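Local coordinates for hypothetical protein PH1918 (Pyrococcus horikoshii, PDB 2D16), which is of unproven function but probably acts as an adenosine-specific kinase or an adenosine monophosphate-protein transferase, at residues 1-5 against 121-125; 15-21 against 81-87; 46-50 against 70-75; 76-82 against 126-130. All coordinates share one frame; numbering follows the deposited sequence.

Interaction 1 of 4, residues 1-5 against 121-125; sequences MVRIE and AETEL
Arg-3 and Glu-122 exchange two backbone hydrogen bonds where strand 3-8 pairs with strand 116-122, the central strand of an antiparallel three-stranded sheet that strand 127-134 completes. The bond from Glu-122 N to Arg-3 O measures 2.8 Å and its return partner, Arg-3 N to Glu-122 O, is slightly straighter, at 162°. This ladder is the tight part of the contact. One step inward, Ile-4 and Ala-121 form the neighbouring non-hydrogen-bonded pair, with Ile-4 CG1 lying 4.2 Å from Ala-121 CB; both residues also lean on Ile-130 of the third strand. On the face that carries Arg-3 and Glu-122, Glu-122 turns its carboxylate to Arg-127 in a salt bridge rather than to Arg-3.

Toward the chain terminus the grip changes character, and most residues are open to solvent or meet crystal neighbours. Thr-123 sits in an ST turn, its OG1 accepting from Leu-125 N, and the chain bends so that Glu-124 reaches back. A turn at chi2 (94°) swings its carboxylate alongside the amino terminus, with which it forms a salt bridge whose two hydrogen bonds are both weak. Here Met-1 contributes more surface than any other residue of the pair. Its thioether curls over the strand junction, bent at chi3 (101°), and brings Met-1 CE to 3.2 Å from Glu-122 O.

Interaction 2 of 4, residues 15-21 against 81-87; sequences VEVIIGQ and HVFVILM
Six backbone hydrogen bonds join Glu-16, Ile-18 and Gly-20 to Met-87, Ile-85 and Phe-83, making strands 16-22 and 82-88 antiparallel neighbours in the five-stranded sheet at the centre of the chain. The bonds are uniformly short; that from Ile-85 N to Ile-18 O measures 2.8 Å. Between these hydrogen-bonded pairs fall the non-hydrogen-bonded ones, Val-17 with Leu-86 and Ile-19 with Val-84, and Gln-21 with Val-82 follows at the end of the ladder.

Apolar contacts follow the two faces. On the one holding Val-17, Ile-19, Val-84 and Leu-86, Ile-19 and Val-84 run side by side, and Ile-19 CD1 touches both methyls of Val-84. Leu-86 CD2 similarly lies 3.6 Å from Val-17 CB. Helix 64-77 packs on this face through Val-84 and Leu-86, whereas helix 92-100 meets Ile-18 and Ile-85 on the other.

A polar side chain closes one end: Gln-21, bent at chi2 (76°), crosses Val-82 at about a right angle, while its OE1 is hydrogen-bonded to Tyr-109 OH and its NE2 to Gly-80 O.

The aromatic contact is a CH-pi interaction. With chi1 at 63°, Phe-83 CG lies between its backbone N and carbonyl carbon, and the ring folds across the neighbouring strand. Its face meets bare glycine backbone, with Gly-20 CA 3.7 Å from the centroid of the Phe-83 ring.

Interaction 3 of 4, residues 46-50 against 70-75; sequences GIAMN and AAKNAV
Asn-50 ND2 donates two hydrogen bonds, one to Ala-74 O over 3.0 Å and one to Ala-79 O, while OD1 of the same amide accepts a hydrogen bond from Thr-57 OG1 on the adjoining strand. The Ala-74 carbonyl oxygen lies nearly in the amide plane, yet the donor stands 47° above the carbonyl plane. With chi1 at -58°, Asn-50 CG is anti to its own carbonyl carbon and the amide reaches over the last turn of the helix. Partners at both polar ends should hold its rotation fixed in this buried setting.

Along the strand from Asn-50, small residues let helix and strand come close: the axes of segments 46-50 and 70-75 approach to 7.0 Å and are inclined by 25°. Ala-48 CB fits among Ala-70, Ala-71 and Ala-74, and its tightest methyl contact is 3.5 Å, to Ala-74 CB. One turn back along the helix, Ala-70 CB rests against the backbone of Gly-46, 3.7 Å from Gly-46 C, where no side chain intervenes. Ile-47 and Met-49 point away, toward helix 25-39. The result is a layered alpha+beta fold, in which helix 64-77 packs on one face of the five-stranded antiparallel sheet and helix 25-39 on the other.

Interaction 4 of 4, residues 76-82 against 126-130; sequences KIGAGHV and GRAVI. With NA (sodium ion), chain E.
The C-terminal end of helix 64-77 and the turn after it rest against strand 127-134, so this contact links the helix to the small three-stranded sheet. Arg-127 makes the main polar link. Its NE donates to Ile-77 O over 2.8 Å with an angle of 161°, and that oxygen lies near the guanidinium plane, at the group's edge. The donor, however, stands 50° above the Ile-77 carbonyl plane. A second donation, from Arg-127 NH2 to Lys-76 O, is weak. A bend at chi3 (72°) carries the guanidinium to these carbonyls, whose position at the helix end would probably favour a positive group. Arg-127 NH2 also forms a salt bridge to Glu-5, tying strand 3-8 of the small sheet to the helix end.

Gly-78 leaves the helix with positive phi, and the chain then passes into a type II beta turn from Ala-79 to Val-82, which delivers it into strand 82-88. Ala-79 CB presses on the opposing backbone, 3.3 Å from Arg-127 O. Two waters bridge the turn and the strand: one accepts from both Gly-80 N and Arg-127 N, the other donates to Gly-80 O and Arg-127 O.

Farther along, Val-129 is the apolar meeting point. Its CG2 lies 3.8 Å from Ile-77 CG2 and the same distance from Val-82 CG2. Past it, Ile-130 O coordinates a sodium ion at 2.4 Å. A water ligand of that ion donates a hydrogen bond to Val-129 O.

Overall arrangement
Interactions 2 and 3 form the core, their centres 8 Å apart, and share the five-stranded sheet in which strands 82-88 and 44-51 are neighbours. Interaction 1 lies in the three-stranded sheet, and interaction 4 reaches it through strand 127-134, their centres 10 Å apart; the centres of interactions 1 and 2 are 22 Å apart, with nearest atoms about 9 Å apart. Interaction 4 connects the two halves: it shares His-81 and Val-82 with interaction 2, uses helix 64-77 as interaction 3 does, and meets interaction 1 through Arg-127. Along the chain, interactions 2 and 3 are nested inside the loop closed by interaction 1, whereas 4 crosses both 1 and 2. Residues distant in sequence thus bind the small sheet to the central one.

Interaction 1 of 4, residues 1-5 against 121-125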
loop_
_atom_site.group_PDB
_atom_site.type_symbol
_atom_site.label_atom_id
_atom_site.label_comp_id
_atom_site.label_asym_id
_atom_site.label_seq_id
_atom_site.Cartn_x
_atom_site.Cartn_y
_atom_site.Cartn_z
ATOM N N MET A 1 -30.427 67.263 -17.935
ATOM C CA MET A 1 -29.087 67.258 -18.588
ATOM C C MET A 1 -28.524 65.851 -18.723
ATOM O O MET A 1 -28.658 65.028 -17.818
ATOM C CB MET A 1 -28.097 68.103 -17.781
ATOM C CG MET A 1 -26.663 68.026 -18.298
ATOM S SD MET A 1 -25.440 68.746 -17.176
ATOM C CE MET A 1 -24.769 67.269 -16.413
ATOM N N VAL A 2 -27.890 65.586 -19.860
ATOM C CA VAL A 2 -27.270 64.296 -20.118
ATOM C C VAL A 2 -26.047 64.495 -21.005
ATOM O O VAL A 2 -26.148 64.481 -22.232
ATOM C CB VAL A 2 -28.225 63.311 -20.831
ATOM C CG1 VAL A 2 -27.499 62.005 -21.112
ATOM C CG2 VAL A 2 -29.446 63.046 -19.971
ATOM N N ARG A 3 -24.896 64.701 -20.379
ATOM C CA ARG A 3 -23.657 64.881 -21.120
ATOM C C ARG A 3 -22.908 63.559 -21.089
ATOM O O ARG A 3 -22.668 62.993 -20.021
ATOM C CB ARG A 3 -22.810 65.998 -20.498
ATOM C CG ARG A 3 -23.329 67.401 -20.806
ATOM C CD ARG A 3 -22.678 68.470 -19.930
ATOM N NE ARG A 3 -21.260 68.678 -20.217
ATOM C CZ ARG A 3 -20.787 69.218 -21.337
ATOM N NH1 ARG A 3 -21.617 69.608 -22.297
ATOM N NH2 ARG A 3 -19.478 69.377 -21.492
ATOM N N ILE A 4 -22.555 63.063 -22.269
ATOM C CA ILE A 4 -21.854 61.794 -22.378
ATOM C C ILE A 4 -20.369 61.997 -22.642
ATOM O O ILE A 4 -19.987 62.840 -23.455
ATOM C CB ILE A 4 -22.459 60.937 -23.512
ATOM C CG1 ILE A 4 -23.929 60.639 -23.199
ATOM C CG2 ILE A 4 -21.669 59.648 -23.676
ATOM C CD1 ILE A 4 -24.662 59.871 -24.290
ATOM N N GLU A 5 -19.539 61.233 -21.937
ATOM C CA GLU A 5 -18.093 61.313 -22.110
ATOM C C GLU A 5 -17.490 59.913 -22.156
ATOM O O GLU A 5 -18.073 58.952 -21.643
ATOM C CB GLU A 5 -17.450 62.122 -20.973
ATOM C CG GLU A 5 -17.409 61.423 -19.627
ATOM C CD GLU A 5 -16.896 62.326 -18.515
ATOM O OE1 GLU A 5 -17.559 63.343 -18.222
ATOM O OE2 GLU A 5 -15.830 62.022 -17.936
ATOM N N ALA A 121 -22.421 58.845 -18.620
ATOM C CA ALA A 121 -23.391 59.907 -18.847
ATOM C C ALA A 121 -23.530 60.659 -17.529
ATOM O O ALA A 121 -23.599 60.038 -16.471
ATOM C CB ALA A 121 -24.735 59.319 -19.253
ATOM N N GLU A 122 -23.547 61.986 -17.581
ATOM C CA GLU A 122 -23.702 62.761 -16.359
ATOM C C GLU A 122 -24.955 63.624 -16.404
ATOM O O GLU A 122 -25.232 64.295 -17.402
ATOM C CB GLU A 122 -22.471 63.645 -16.089
ATOM C CG GLU A 122 -22.629 64.498 -14.826
ATOM C CD GLU A 122 -21.316 64.998 -14.241
ATOM O OE1 GLU A 122 -20.247 64.776 -14.849
ATOM O OE2 GLU A 122 -21.361 65.621 -13.157
ATOM N N THR A 123 -25.721 63.575 -15.319
ATOM C CA THR A 123 -26.943 64.355 -15.192
ATOM C C THR A 123 -26.704 65.368 -14.081
ATOM O O THR A 123 -25.594 65.463 -13.555
ATOM C CB THR A 123 -28.137 63.476 -14.786
ATOM O OG1 THR A 123 -27.967 63.038 -13.432
ATOM C CG2 THR A 123 -28.235 62.251 -15.701
ATOM N N GLU A 124 -27.744 66.109 -13.715
ATOM C CA GLU A 124 -27.613 67.103 -12.654
ATOM C C GLU A 124 -27.399 66.439 -11.296
ATOM O O GLU A 124 -26.931 67.079 -10.353
ATOM C CB GLU A 124 -28.853 68.003 -12.605
ATOM C CG GLU A 124 -29.066 68.826 -13.866
ATOM C CD GLU A 124 -30.000 68.160 -14.862
ATOM O OE1 GLU A 124 -29.956 66.916 -14.991
ATOM O OE2 GLU A 124 -30.768 68.887 -15.528
ATOM N N LEU A 125 -27.739 65.157 -11.197
ATOM C CA LEU A 125 -27.575 64.421 -9.946
ATOM C C LEU A 125 -26.206 63.771 -9.832
ATOM O O LEU A 125 -25.484 63.990 -8.862
ATOM C CB LEU A 125 -28.648 63.333 -9.807
ATOM C CG LEU A 125 -28.412 62.326 -8.670
ATOM C CD1 LEU A 125 -28.454 63.041 -7.321
ATOM C CD2 LEU A 125 -29.462 61.226 -8.721
#

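Interaction 2 of 4, residues 15-21 against 81-87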
loop_
_atom_site.group_PDB
_atom_site.type_symbol
_atom_site.label_atom_id
_atom_site.label_comp_id
_atom_site.label_asym_id
_atom_site.label_seq_id
_atom_site.Cartn_x
_atom_site.Cartn_y
_atom_site.Cartn_z
ATOM N N VAL A 15 -2.435 43.664 -17.784
ATOM C CA VAL A 15 -3.336 43.763 -16.641
ATOM C C VAL A 15 -4.788 43.678 -17.093
ATOM O O VAL A 15 -5.185 44.321 -18.066
ATOM C CB VAL A 15 -3.094 45.076 -15.861
ATOM C CG1 VAL A 15 -4.222 45.327 -14.862
ATOM C CG2 VAL A 15 -1.765 44.986 -15.130
ATOM N N GLU A 16 -5.573 42.871 -16.384
ATOM C CA GLU A 16 -6.986 42.674 -16.705
ATOM C C GLU A 16 -7.844 43.663 -15.925
ATOM O O GLU A 16 -7.574 43.931 -14.753
ATOM C CB GLU A 16 -7.422 41.256 -16.325
ATOM C CG GLU A 16 -6.576 40.119 -16.888
ATOM C CD GLU A 16 -6.960 39.727 -18.303
ATOM O OE1 GLU A 16 -8.066 40.097 -18.754
ATOM O OE2 GLU A 16 -6.162 39.032 -18.961
ATOM N N VAL A 17 -8.871 44.205 -16.569
ATOM C CA VAL A 17 -9.768 45.136 -15.899
ATOM C C VAL A 17 -11.184 44.569 -15.880
ATOM O O VAL A 17 -11.623 43.930 -16.838
ATOM C CB VAL A 17 -9.794 46.528 -16.590
ATOM C CG1 VAL A 17 -10.329 46.410 -18.011
ATOM C CG2 VAL A 17 -10.656 47.496 -15.779
ATOM N N ILE A 18 -11.878 44.783 -14.767
ATOM C CA ILE A 18 -13.255 44.338 -14.611
ATOM C C ILE A 18 -14.012 45.517 -14.005
ATOM O O ILE A 18 -13.599 46.065 -12.983
ATOM C CB ILE A 18 -13.374 43.127 -13.656
ATOM C CG1 ILE A 18 -12.495 41.975 -14.148
ATOM C CG2 ILE A 18 -14.830 42.672 -13.585
ATOM C CD1 ILE A 18 -12.461 40.781 -13.209
ATOM N N ILE A 19 -15.104 45.921 -14.644
ATOM C CA ILE A 19 -15.900 47.039 -14.150
ATOM C C ILE A 19 -17.285 46.500 -13.815
ATOM O O ILE A 19 -17.864 45.754 -14.600
ATOM C CB ILE A 19 -16.063 48.148 -15.218
ATOM C CG1 ILE A 19 -14.706 48.516 -15.827
ATOM C CG2 ILE A 19 -16.724 49.370 -14.597
ATOM C CD1 ILE A 19 -13.723 49.108 -14.845
ATOM N N GLY A 20 -17.819 46.884 -12.661
ATOM C CA GLY A 20 -19.131 46.397 -12.282
ATOM C C GLY A 20 -19.959 47.396 -11.504
ATOM O O GLY A 20 -19.497 48.492 -11.181
ATOM N N GLN A 21 -21.197 47.012 -11.215
ATOM C CA GLN A 21 -22.119 47.854 -10.461
ATOM C C GLN A 21 -22.499 47.072 -9.208
ATOM O O GLN A 21 -22.959 45.925 -9.293
ATOM C CB GLN A 21 -23.369 48.161 -11.297
ATOM C CG GLN A 21 -24.368 49.111 -10.615
ATOM C CD GLN A 21 -23.921 50.573 -10.625
ATOM O OE1 GLN A 21 -23.229 51.012 -11.547
ATOM N NE2 GLN A 21 -24.298 51.323 -9.595
ATOM N N HIS A 81 -21.600 53.599 -6.657
ATOM C CA HIS A 81 -21.689 52.134 -6.526
ATOM C C HIS A 81 -20.977 51.355 -7.660
ATOM O O HIS A 81 -21.086 50.142 -7.779
ATOM C CB HIS A 81 -23.169 51.751 -6.486
ATOM C CG HIS A 81 -23.669 51.814 -5.066
ATOM N ND1 HIS A 81 -24.983 51.917 -4.743
ATOM C CD2 HIS A 81 -22.925 51.749 -3.883
ATOM C CE1 HIS A 81 -25.027 51.910 -3.397
ATOM N NE2 HIS A 81 -23.810 51.810 -2.856
ATOM N N VAL A 82 -20.216 52.044 -8.503
ATOM C CA VAL A 82 -19.465 51.361 -9.546
ATOM C C VAL A 82 -18.158 50.890 -8.915
ATOM O O VAL A 82 -17.584 51.583 -8.070
ATOM C CB VAL A 82 -19.137 52.312 -10.726
ATOM C CG1 VAL A 82 -18.067 51.693 -11.623
ATOM C CG2 VAL A 82 -20.396 52.593 -11.536
ATOM N N PHE A 83 -17.700 49.702 -9.292
ATOM C CA PHE A 83 -16.438 49.215 -8.764
ATOM C C PHE A 83 -15.512 48.858 -9.914
ATOM O O PHE A 83 -15.958 48.452 -10.993
ATOM C CB PHE A 83 -16.641 48.025 -7.802
ATOM C CG PHE A 83 -17.252 46.793 -8.430
ATOM C CD1 PHE A 83 -16.454 45.847 -9.070
ATOM C CD2 PHE A 83 -18.619 46.553 -8.323
ATOM C CE1 PHE A 83 -17.007 44.672 -9.594
ATOM C CE2 PHE A 83 -19.185 45.383 -8.843
ATOM C CZ PHE A 83 -18.377 44.439 -9.479
ATOM N N VAL A 84 -14.220 49.061 -9.684
ATOM C CA VAL A 84 -13.202 48.783 -10.684
ATOM C C VAL A 84 -12.144 47.847 -10.120
ATOM O O VAL A 84 -11.610 48.078 -9.034
ATOM C CB VAL A 84 -12.485 50.080 -11.142
ATOM C CG1 VAL A 84 -11.375 49.734 -12.135
ATOM C CG2 VAL A 84 -13.483 51.046 -11.765
ATOM N N ILE A 85 -11.842 46.793 -10.870
ATOM C CA ILE A 85 -10.833 45.831 -10.462
ATOM C C ILE A 85 -9.736 45.764 -11.516
ATOM O O ILE A 85 -10.022 45.687 -12.707
ATOM C CB ILE A 85 -11.414 44.404 -10.324
ATOM C CG1 ILE A 85 -12.543 44.390 -9.291
ATOM C CG2 ILE A 85 -10.307 43.431 -9.926
ATOM C CD1 ILE A 85 -13.335 43.096 -9.286
ATOM N N LEU A 86 -8.487 45.821 -11.069
ATOM C CA LEU A 86 -7.342 45.697 -11.964
ATOM C C LEU A 86 -6.536 44.566 -11.349
ATOM O O LEU A 86 -6.158 44.633 -10.182
ATOM C CB LEU A 86 -6.520 46.993 -12.007
ATOM C CG LEU A 86 -7.170 48.178 -12.731
ATOM C CD1 LEU A 86 -6.266 49.396 -12.637
ATOM C CD2 LEU A 86 -7.420 47.815 -14.190
ATOM N N MET A 87 -6.286 43.518 -12.124
ATOM C CA MET A 87 -5.570 42.366 -11.596
ATOM C C MET A 87 -4.575 41.741 -12.563
ATOM O O MET A 87 -4.591 42.000 -13.768
ATOM C CB MET A 87 -6.577 41.287 -11.192
ATOM C CG MET A 87 -7.306 40.689 -12.400
ATOM S SD MET A 87 -8.524 39.416 -11.989
ATOM C CE MET A 87 -8.717 38.606 -13.578
#

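Interaction 3 of 4, residues 46-50 against 70-75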
loop_
_atom_site.group_PDB
_atom_site.type_symbol
_atom_site.label_atom_id
_atom_site.label_comp_id
_atom_site.label_asym_id
_atom_site.label_seq_id
_atom_site.Cartn_x
_atom_site.Cartn_y
_atom_site.Cartn_z
ATOM N N GLY A 46 -6.055 45.314 -7.413
ATOM C CA GLY A 46 -6.478 46.535 -6.771
ATOM C C GLY A 46 -7.964 46.634 -7.072
ATOM O O GLY A 46 -8.396 46.284 -8.173
ATOM N N ILE A 47 -8.756 47.056 -6.093
ATOM C CA ILE A 47 -10.187 47.226 -6.308
ATOM C C ILE A 47 -10.612 48.542 -5.667
ATOM O O ILE A 47 -10.187 48.875 -4.556
ATOM C CB ILE A 47 -11.025 46.052 -5.716
ATOM C CG1 ILE A 47 -12.517 46.299 -5.980
ATOM C CG2 ILE A 47 -10.773 45.901 -4.219
ATOM C CD1 ILE A 47 -13.427 45.172 -5.510
ATOM N N ALA A 48 -11.418 49.306 -6.394
ATOM C CA ALA A 48 -11.917 50.583 -5.907
ATOM C C ALA A 48 -13.416 50.621 -6.163
ATOM O O ALA A 48 -13.900 50.069 -7.150
ATOM C CB ALA A 48 -11.224 51.728 -6.627
ATOM N N MET A 49 -14.152 51.268 -5.269
ATOM C CA MET A 49 -15.596 51.347 -5.405
ATOM C C MET A 49 -16.073 52.699 -4.907
ATOM O O MET A 49 -15.623 53.182 -3.863
ATOM C CB MET A 49 -16.247 50.219 -4.609
ATOM C CG MET A 49 -17.730 50.048 -4.861
ATOM S SD MET A 49 -18.292 48.474 -4.191
ATOM C CE MET A 49 -20.055 48.531 -4.634
ATOM N N ASN A 50 -16.985 53.306 -5.658
ATOM C CA ASN A 50 -17.497 54.627 -5.316
ATOM C C ASN A 50 -18.677 54.641 -4.361
ATOM O O ASN A 50 -19.653 53.913 -4.540
ATOM C CB ASN A 50 -17.870 55.388 -6.590
ATOM C CG ASN A 50 -16.703 55.530 -7.540
ATOM O OD1 ASN A 50 -15.563 55.688 -7.110
ATOM N ND2 ASN A 50 -16.981 55.479 -8.841
ATOM N N ALA A 70 -6.546 51.446 -9.734
ATOM C CA ALA A 70 -7.964 51.118 -9.636
ATOM C C ALA A 70 -8.710 52.332 -9.098
ATOM O O ALA A 70 -9.769 52.699 -9.602
ATOM C CB ALA A 70 -8.169 49.916 -8.712
ATOM N N ALA A 71 -8.142 52.962 -8.075
ATOM C CA ALA A 71 -8.752 54.137 -7.465
ATOM C C ALA A 71 -8.802 55.320 -8.430
ATOM O O ALA A 71 -9.792 56.044 -8.488
ATOM C CB ALA A 71 -7.985 54.519 -6.202
ATOM N N LYS A 72 -7.727 55.515 -9.185
ATOM C CA LYS A 72 -7.666 56.612 -10.140
ATOM C C LYS A 72 -8.740 56.446 -11.215
ATOM O O LYS A 72 -9.414 57.408 -11.579
ATOM C CB LYS A 72 -6.283 56.665 -10.791
ATOM C CG LYS A 72 -6.071 57.853 -11.715
ATOM C CD LYS A 72 -4.668 57.818 -12.317
ATOM C CE LYS A 72 -4.424 59.002 -13.240
ATOM N NZ LYS A 72 -3.069 58.956 -13.864
ATOM N N ASN A 73 -8.892 55.226 -11.723
ATOM C CA ASN A 73 -9.896 54.947 -12.751
ATOM C C ASN A 73 -11.304 55.079 -12.176
ATOM O O ASN A 73 -12.196 55.647 -12.808
ATOM C CB ASN A 73 -9.725 53.530 -13.315
ATOM C CG ASN A 73 -8.615 53.434 -14.351
ATOM O OD1 ASN A 73 -8.686 54.043 -15.422
ATOM N ND2 ASN A 73 -7.582 52.673 -14.033
ATOM N N ALA A 74 -11.497 54.549 -10.974
ATOM C CA ALA A 74 -12.800 54.602 -10.321
ATOM C C ALA A 74 -13.280 56.023 -10.029
ATOM O O ALA A 74 -14.444 56.342 -10.266
ATOM C CB ALA A 74 -12.772 53.789 -9.033
ATOM N N VAL A 75 -12.399 56.878 -9.515
ATOM C CA VAL A 75 -12.808 58.244 -9.197
ATOM C C VAL A 75 -13.093 59.046 -10.471
ATOM O O VAL A 75 -13.927 59.955 -10.468
ATOM C CB VAL A 75 -11.744 58.975 -8.316
ATOM C CG1 VAL A 75 -10.557 59.396 -9.145
ATOM C CG2 VAL A 75 -12.384 60.174 -7.628
#

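Interaction 4 of 4, residues 76-82 against 126-130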
loop_
_atom_site.group_PDB
_atom_site.type_symbol
_atom_site.label_atom_id
_atom_site.label_comp_id
_atom_site.label_asym_id
_atom_site.label_seq_id
_atom_site.Cartn_x
_atom_site.Cartn_y
_atom_site.Cartn_z
ATOM N N LYS A 76 -12.410 58.697 -11.558
ATOM C CA LYS A 76 -12.626 59.377 -12.825
ATOM C C LYS A 76 -14.012 58.984 -13.330
ATOM O O LYS A 76 -14.782 59.832 -13.771
ATOM C CB LYS A 76 -11.558 58.980 -13.846
ATOM C CG LYS A 76 -11.644 59.764 -15.150
ATOM C CD LYS A 76 -11.598 61.269 -14.891
ATOM C CE LYS A 76 -11.776 62.066 -16.175
ATOM N NZ LYS A 76 -10.724 61.738 -17.178
ATOM N N ILE A 77 -14.329 57.695 -13.256
ATOM C CA ILE A 77 -15.640 57.216 -13.681
ATOM C C ILE A 77 -16.678 57.899 -12.790
ATOM O O ILE A 77 -17.729 58.334 -13.261
ATOM C CB ILE A 77 -15.733 55.680 -13.548
ATOM C CG1 ILE A 77 -14.846 55.030 -14.617
ATOM C CG2 ILE A 77 -17.184 55.224 -13.674
ATOM C CD1 ILE A 77 -14.676 53.533 -14.460
ATOM N N GLY A 78 -16.361 57.987 -11.502
ATOM C CA GLY A 78 -17.224 58.655 -10.541
ATOM C C GLY A 78 -18.569 58.065 -10.166
ATOM O O GLY A 78 -18.974 58.156 -9.008
ATOM N N ALA A 79 -19.267 57.473 -11.130
ATOM C CA ALA A 79 -20.589 56.899 -10.885
ATOM C C ALA A 79 -20.709 56.141 -9.563
ATOM O O ALA A 79 -19.895 55.268 -9.253
ATOM C CB ALA A 79 -20.981 55.989 -12.043
ATOM N N GLY A 80 -21.740 56.473 -8.795
ATOM C CA GLY A 80 -21.956 55.822 -7.517
ATOM C C GLY A 80 -22.157 54.320 -7.624
ATOM O O GLY A 80 -22.796 53.831 -8.558
ATOM N N HIS A 81 -21.600 53.599 -6.657
ATOM C CA HIS A 81 -21.689 52.134 -6.526
ATOM C C HIS A 81 -20.977 51.355 -7.660
ATOM O O HIS A 81 -21.086 50.142 -7.779
ATOM C CB HIS A 81 -23.169 51.751 -6.486
ATOM C CG HIS A 81 -23.669 51.814 -5.066
ATOM N ND1 HIS A 81 -24.983 51.917 -4.743
ATOM C CD2 HIS A 81 -22.925 51.749 -3.883
ATOM C CE1 HIS A 81 -25.027 51.910 -3.397
ATOM N NE2 HIS A 81 -23.810 51.810 -2.856
ATOM N N VAL A 82 -20.216 52.044 -8.503
ATOM C CA VAL A 82 -19.465 51.361 -9.546
ATOM C C VAL A 82 -18.158 50.890 -8.915
ATOM O O VAL A 82 -17.584 51.583 -8.070
ATOM C CB VAL A 82 -19.137 52.312 -10.726
ATOM C CG1 VAL A 82 -18.067 51.693 -11.623
ATOM C CG2 VAL A 82 -20.396 52.593 -11.536
ATOM N N GLY A 126 -25.853 62.958 -10.824
ATOM C CA GLY A 126 -24.574 62.280 -10.777
ATOM C C GLY A 126 -24.165 61.654 -12.093
ATOM O O GLY A 126 -24.555 62.118 -13.166
ATOM N N ARG A 127 -23.385 60.584 -12.005
ATOM C CA ARG A 127 -22.895 59.906 -13.197
ATOM C C ARG A 127 -23.359 58.458 -13.305
ATOM O O ARG A 127 -23.666 57.804 -12.305
ATOM C CB ARG A 127 -21.362 59.996 -13.227
ATOM C CG ARG A 127 -20.866 61.427 -13.465
ATOM C CD ARG A 127 -19.432 61.650 -12.992
ATOM N NE ARG A 127 -18.420 61.013 -13.833
ATOM C CZ ARG A 127 -17.987 61.492 -14.996
ATOM N NH1 ARG A 127 -18.476 62.625 -15.481
ATOM N NH2 ARG A 127 -17.039 60.844 -15.666
ATOM N N ALA A 128 -23.411 57.967 -14.539
ATOM C CA ALA A 128 -23.856 56.607 -14.801
ATOM C C ALA A 128 -23.041 55.969 -15.916
ATOM O O ALA A 128 -22.729 56.613 -16.913
ATOM C CB ALA A 128 -25.327 56.620 -15.191
ATOM N N VAL A 129 -22.685 54.701 -15.740
ATOM C CA VAL A 129 -21.944 53.991 -16.774
ATOM C C VAL A 129 -23.003 53.487 -17.747
ATOM O O VAL A 129 -23.866 52.696 -17.363
ATOM C CB VAL A 129 -21.184 52.778 -16.194
ATOM C CG1 VAL A 129 -20.626 51.921 -17.325
ATOM C CG2 VAL A 129 -20.059 53.252 -15.276
ATOM N N ILE A 130 -22.958 53.945 -18.995
ATOM C CA ILE A 130 -23.954 53.494 -19.964
ATOM C C ILE A 130 -23.411 52.431 -20.905
ATOM O O ILE A 130 -24.135 51.897 -21.739
ATOM C CB ILE A 130 -24.550 54.677 -20.779
ATOM C CG1 ILE A 130 -23.471 55.357 -21.628
ATOM C CG2 ILE A 130 -25.196 55.673 -19.823
ATOM C CD1 ILE A 130 -24.023 56.433 -22.558
HETATM NA NA NA E . -26.084 50.783 -20.816
HETATM O O HOH W 1 -23.328 58.677 -9.673
HETATM O O HOH W 2 -24.245 55.188 -10.549
HETATM O O HOH W 3 -24.665 50.393 -18.906
#